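Side-chain contact in putative polyphosphate kinase 2 family protein (Arthrobacter aurescens, PDB 3RHF), which probably acts as a polyphosphate kinase, transferring phosphate between polyphosphate and nucleotides: residues A[76-81]-A[255-260]. Numbering follows the deposited sequence.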
loop_
_atom_site.group_PDB
_atom_site.type_symbol
_atom_site.label_atom_id
_atom_site.label_comp_id
_atom_site.label_asym_id
_atom_site.label_seq_id
_atom_site.Cartn_x
_atom_site.Cartn_y
_atom_site.Cartn_z
ATOM N N LEU A 76 9.442 -9.431 -8.754
ATOM C CA LEU A 76 9.728 -8.236 -9.485
ATOM C C LEU A 76 10.169 -7.126 -8.562
ATOM O O LEU A 76 9.742 -7.039 -7.439
ATOM C CB LEU A 76 8.476 -7.830 -10.294
ATOM C CG LEU A 76 8.708 -6.830 -11.451
ATOM C CD1 LEU A 76 7.996 -7.199 -12.707
ATOM C CD2 LEU A 76 8.284 -5.484 -11.049
ATOM N N LEU A 77 11.036 -6.263 -9.063
ATOM C CA LEU A 77 11.619 -5.158 -8.292
ATOM C C LEU A 77 11.673 -3.918 -9.188
ATOM O O LEU A 77 12.424 -3.877 -10.187
ATOM C CB LEU A 77 13.033 -5.509 -7.779
ATOM C CG LEU A 77 13.782 -4.433 -6.933
ATOM C CD1 LEU A 77 12.977 -4.001 -5.682
ATOM C CD2 LEU A 77 15.213 -4.786 -6.522
ATOM N N LEU A 78 10.846 -2.931 -8.809
ATOM C CA LEU A 78 10.817 -1.637 -9.401
ATOM C C LEU A 78 11.699 -0.716 -8.590
ATOM O O LEU A 78 11.459 -0.537 -7.378
ATOM C CB LEU A 78 9.401 -1.119 -9.394
ATOM C CG LEU A 78 9.113 0.277 -9.973
ATOM C CD1 LEU A 78 9.378 0.335 -11.506
ATOM C CD2 LEU A 78 7.681 0.668 -9.676
ATOM N N ILE A 79 12.718 -0.147 -9.256
ATOM C CA ILE A 79 13.589 0.869 -8.691
ATOM C C ILE A 79 13.308 2.221 -9.320
ATOM O O ILE A 79 13.514 2.406 -10.532
ATOM C CB ILE A 79 15.147 0.564 -8.897
ATOM C CG1 ILE A 79 15.537 -0.772 -8.247
ATOM C CG2 ILE A 79 15.965 1.642 -8.277
ATOM C CD1 ILE A 79 16.932 -1.263 -8.502
ATOM N N LEU A 80 12.916 3.171 -8.470
ATOM C CA LEU A 80 12.778 4.572 -8.876
ATOM C C LEU A 80 13.857 5.498 -8.334
ATOM O O LEU A 80 14.070 5.550 -7.136
ATOM C CB LEU A 80 11.467 5.120 -8.450
ATOM C CG LEU A 80 10.345 4.407 -9.154
ATOM C CD1 LEU A 80 9.088 4.586 -8.284
ATOM C CD2 LEU A 80 10.163 4.947 -10.561
ATOM N N GLN A 81 14.516 6.230 -9.227
ATOM C CA GLN A 81 15.367 7.369 -8.835
ATOM C C GLN A 81 14.903 8.605 -9.556
ATOM O O GLN A 81 14.461 8.528 -10.724
ATOM C CB GLN A 81 16.813 7.109 -9.229
ATOM C CG GLN A 81 17.479 5.925 -8.512
ATOM C CD GLN A 81 17.913 6.273 -7.139
ATOM O OE1 GLN A 81 18.056 5.412 -6.296
ATOM N NE2 GLN A 81 18.111 7.538 -6.893
ATOM N N ILE A 255 1.979 6.606 -16.911
ATOM C CA ILE A 255 1.683 5.521 -17.822
ATOM C C ILE A 255 2.931 4.850 -18.373
ATOM O O ILE A 255 2.876 3.727 -18.840
ATOM C CB ILE A 255 0.789 5.929 -18.981
ATOM C CG1 ILE A 255 1.402 7.109 -19.780
ATOM C CG2 ILE A 255 -0.591 6.225 -18.476
ATOM C CD1 ILE A 255 0.626 7.446 -21.069
ATOM N N ALA A 256 4.066 5.529 -18.310
ATOM C CA ALA A 256 5.302 4.936 -18.849
ATOM C C ALA A 256 5.836 3.957 -17.798
ATOM O O ALA A 256 6.230 2.830 -18.116
ATOM C CB ALA A 256 6.338 6.021 -19.233
ATOM N N VAL A 257 5.790 4.381 -16.540
ATOM C CA VAL A 257 6.186 3.506 -15.467
ATOM C C VAL A 257 5.258 2.325 -15.453
ATOM O O VAL A 257 5.711 1.166 -15.488
ATOM C CB VAL A 257 6.287 4.197 -14.105
ATOM C CG1 VAL A 257 6.555 3.157 -13.045
ATOM C CG2 VAL A 257 7.467 5.178 -14.076
ATOM N N GLN A 258 3.958 2.574 -15.484
ATOM C CA GLN A 258 3.052 1.421 -15.454
ATOM C C GLN A 258 3.221 0.456 -16.608
ATOM O O GLN A 258 3.182 -0.762 -16.397
ATOM C CB GLN A 258 1.565 1.790 -15.203
ATOM C CG GLN A 258 1.314 1.647 -13.712
ATOM C CD GLN A 258 -0.069 1.977 -13.231
ATOM O OE1 GLN A 258 -0.222 2.759 -12.286
ATOM N NE2 GLN A 258 -1.091 1.333 -13.817
ATOM N N GLN A 259 3.460 0.960 -17.810
ATOM C CA GLN A 259 3.558 0.048 -18.972
ATOM C C GLN A 259 4.825 -0.742 -18.878
ATOM O O GLN A 259 4.871 -1.890 -19.283
ATOM C CB GLN A 259 3.469 0.776 -20.312
ATOM C CG GLN A 259 3.093 -0.111 -21.499
ATOM C CD GLN A 259 1.707 -0.706 -21.386
ATOM O OE1 GLN A 259 0.711 -0.010 -21.181
ATOM N NE2 GLN A 259 1.629 -2.005 -21.526
ATOM N N LEU A 260 5.845 -0.163 -18.274
ATOM C CA LEU A 260 7.118 -0.884 -18.048
ATOM C C LEU A 260 6.940 -2.089 -17.146
ATOM O O LEU A 260 7.455 -3.181 -17.434
ATOM C CB LEU A 260 8.158 0.060 -17.439
ATOM C CG LEU A 260 8.968 0.912 -18.421
ATOM C CD1 LEU A 260 9.841 1.837 -17.617
ATOM C CD2 LEU A 260 9.840 0.102 -19.411
#
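Val257 carries its CG1 anti to the backbone N (chi1 174°), which spreads its two methyls toward different leucines of strand 75-82, while chi1 of -64° at Leu80 sets CG, and chi2 of 157° leaves CD2 as the branch nearer the helix. Leu78 meets one branch: its CD1 lies 4.3 Å from CG1 of Val257. Leu80 meets the other, with its CD2 4.4 Å from Val257 CG2. Val257 thus faces two successive same-side leucines of the strand, and each of its methyls has a different leucine as its nearest partner. Both approaches are loose van der Waals distances, and the 98 Å² buried between the segments, both sides summed, confirms a light touch. The backbones stay well apart, 9.2 Å between CA of Leu78 and CA of Val257, so branched side chains alone bridge the layers. Leu78 also touches Leu261 one turn further along helix 250-266, and Val184 of strand 179-187 is touched by both Leu80 and Leu260. The contact therefore joins a central strand of the parallel sheet to a helix covering one face, as expected of the three-layer alpha/beta/alpha sandwich of this P-loop NTPase clan member. All three touching residues are buried and meet through methyl groups, which implies cohesion by dispersion and exclusion of water, with little directional constraint.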